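Local coordinates for phenazine-1-carboxylate N-methyltransferase (Pseudomonas aeruginosa, PDB 2IP2), which transfers a methyl group from S-adenosyl-L-methionine to phenazine-1-carboxylate, giving 5-methylphenazine-1-carboxylate on the route to the virulence pigment pyocyanin, at residues His158-Leu163 with Thr326-Ala331. Residues are numbered along the deposited sequence; the frame is centred on the assembly and turned at random.
Sequences HEIPRL and TRMIVA
I160, at the kinked end of helix 154-163, comes nearest to M328 of the extended strand 326-333, their CA atoms 8.2 Å apart; the kink falls where the N atoms of P161 and R162 lack a bond to the preceding turn. Three apolar side chains, I160, L163 and M328, make the contact. M328 carries most of it. With CG anti to the backbone N (chi1 177°) and chi2 also extended, its chain runs straight out from the strand to the sulfur, then bends at chi3 (77°) and brings the methyl beside L163. There CE lies 3.6 Å from L163 CD1 and 3.9 Å from L163 CB, and the leucine and methionine side chains lie alongside one another, pointing opposite ways. I160 touches more lightly, its CG1 lying 4.3 Å from M328 SD. This is plain van der Waals packing of a helix end on one face of the Rossmann-like methyltransferase sheet. M328 also rests on V269 of the adjacent antiparallel strand 267-272, while L163 reaches V320 and L322 of strand 314-322, which flanks strand 326-333 on its other edge, and its carbonyl oxygen accepts a hydrogen bond from R318. I160 continues the apolar layer to I271 and to L181 of helix 180-188.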
loop_
_atom_site.group_PDB
_atom_site.type_symbol
_atom_site.label_atom_id
_atom_site.label_comp_id
_atom_site.label_asym_id
_atom_site.label_seq_id
_atom_site.Cartn_x
_atom_site.Cartn_y
_atom_site.Cartn_z
ATOM N N HIS A 158 3.914 -26.372 -6.006
ATOM C CA HIS A 158 4.500 -26.939 -7.211
ATOM C C HIS A 158 5.987 -27.176 -7.043
ATOM O O HIS A 158 6.557 -28.043 -7.734
ATOM C CB HIS A 158 4.236 -26.076 -8.459
ATOM C CG HIS A 158 2.801 -26.076 -8.901
ATOM N ND1 HIS A 158 2.067 -27.233 -9.064
ATOM C CD2 HIS A 158 1.967 -25.059 -9.222
ATOM C CE1 HIS A 158 0.846 -26.933 -9.465
ATOM N NE2 HIS A 158 0.753 -25.617 -9.556
ATOM N N GLU A 159 6.621 -26.410 -6.146
ATOM C CA GLU A 159 8.039 -26.659 -5.787
ATOM C C GLU A 159 8.233 -27.919 -4.988
ATOM O O GLU A 159 9.295 -28.516 -5.070
ATOM C CB GLU A 159 8.676 -25.527 -4.987
ATOM C CG GLU A 159 9.317 -24.427 -5.849
ATOM C CD GLU A 159 10.391 -24.943 -6.796
ATOM O OE1 GLU A 159 11.509 -25.369 -6.361
ATOM O OE2 GLU A 159 10.094 -24.923 -8.004
ATOM N N ILE A 160 7.236 -28.320 -4.209
ATOM C CA ILE A 160 7.426 -29.454 -3.291
ATOM C C ILE A 160 7.903 -30.761 -3.986
ATOM O O ILE A 160 8.950 -31.340 -3.610
ATOM C CB ILE A 160 6.211 -29.630 -2.326
ATOM C CG1 ILE A 160 6.282 -28.528 -1.266
ATOM C CG2 ILE A 160 6.238 -30.982 -1.600
ATOM C CD1 ILE A 160 5.037 -28.368 -0.492
ATOM N N PRO A 161 7.165 -31.230 -5.010
ATOM C CA PRO A 161 7.619 -32.450 -5.693
ATOM C C PRO A 161 8.885 -32.268 -6.540
ATOM O O PRO A 161 9.385 -33.275 -7.085
ATOM C CB PRO A 161 6.443 -32.804 -6.590
ATOM C CG PRO A 161 5.785 -31.453 -6.869
ATOM C CD PRO A 161 5.895 -30.722 -5.573
ATOM N N ARG A 162 9.356 -31.023 -6.704
ATOM C CA ARG A 162 10.683 -30.760 -7.301
ATOM C C ARG A 162 11.774 -30.879 -6.241
ATOM O O ARG A 162 12.906 -31.220 -6.569
ATOM C CB ARG A 162 10.783 -29.372 -7.965
ATOM C CG ARG A 162 9.832 -29.129 -9.156
ATOM C CD ARG A 162 10.015 -27.731 -9.814
ATOM N NE ARG A 162 8.855 -27.369 -10.647
ATOM C CZ ARG A 162 8.018 -26.345 -10.408
ATOM N NH1 ARG A 162 8.211 -25.526 -9.371
ATOM N NH2 ARG A 162 6.978 -26.127 -11.216
ATOM N N LEU A 163 11.457 -30.589 -4.978
ATOM C CA LEU A 163 12.459 -30.729 -3.892
ATOM C C LEU A 163 12.464 -32.120 -3.241
ATOM O O LEU A 163 13.489 -32.552 -2.713
ATOM C CB LEU A 163 12.240 -29.680 -2.804
ATOM C CG LEU A 163 12.416 -28.188 -3.097
ATOM C CD1 LEU A 163 11.561 -27.396 -2.076
ATOM C CD2 LEU A 163 13.892 -27.719 -3.034
ATOM N N THR A 326 6.936 -19.030 2.487
ATOM C CA THR A 326 6.547 -20.293 3.161
ATOM C C THR A 326 7.779 -21.163 3.365
ATOM O O THR A 326 8.767 -21.016 2.655
ATOM C CB THR A 326 5.414 -21.094 2.434
ATOM O OG1 THR A 326 5.503 -22.509 2.732
ATOM C CG2 THR A 326 5.487 -20.931 0.977
ATOM N N ARG A 327 7.733 -22.025 4.365
ATOM C CA ARG A 327 8.919 -22.819 4.698
ATOM C C ARG A 327 8.574 -24.257 4.487
ATOM O O ARG A 327 7.425 -24.655 4.730
ATOM C CB ARG A 327 9.254 -22.672 6.154
ATOM C CG ARG A 327 10.703 -22.470 6.392
ATOM C CD ARG A 327 10.860 -21.069 6.964
ATOM N NE ARG A 327 11.971 -20.349 6.370
ATOM C CZ ARG A 327 12.358 -19.132 6.755
ATOM N NH1 ARG A 327 11.738 -18.491 7.746
ATOM N NH2 ARG A 327 13.373 -18.567 6.152
ATOM N N MET A 328 9.572 -25.055 4.116
ATOM C CA MET A 328 9.362 -26.510 4.069
ATOM C C MET A 328 10.359 -27.069 5.068
ATOM O O MET A 328 11.551 -26.846 4.909
ATOM C CB MET A 328 9.639 -27.088 2.683
ATOM C CG MET A 328 9.480 -28.664 2.648
ATOM S SD MET A 328 9.802 -29.368 1.008
ATOM C CE MET A 328 11.599 -29.298 0.993
ATOM N N ILE A 329 9.866 -27.744 6.090
ATOM C CA ILE A 329 10.749 -28.356 7.119
ATOM C C ILE A 329 10.596 -29.889 7.002
ATOM O O ILE A 329 9.512 -30.421 7.275
ATOM C CB ILE A 329 10.386 -27.847 8.516
ATOM C CG1 ILE A 329 10.610 -26.308 8.616
ATOM C CG2 ILE A 329 11.204 -28.559 9.608
ATOM C CD1 ILE A 329 9.850 -25.647 9.802
ATOM N N VAL A 330 11.686 -30.575 6.603
ATOM C CA VAL A 330 11.677 -32.039 6.506
ATOM C C VAL A 330 12.314 -32.647 7.780
ATOM O O VAL A 330 13.415 -32.235 8.198
ATOM C CB VAL A 330 12.347 -32.547 5.212
ATOM C CG1 VAL A 330 12.165 -34.082 5.093
ATOM C CG2 VAL A 330 11.726 -31.865 3.981
ATOM N N ALA A 331 11.616 -33.584 8.421
ATOM C CA ALA A 331 12.173 -34.202 9.622
ATOM C C ALA A 331 12.037 -35.729 9.498
ATOM O O ALA A 331 11.103 -36.228 8.856
ATOM C CB ALA A 331 11.487 -33.682 10.875
#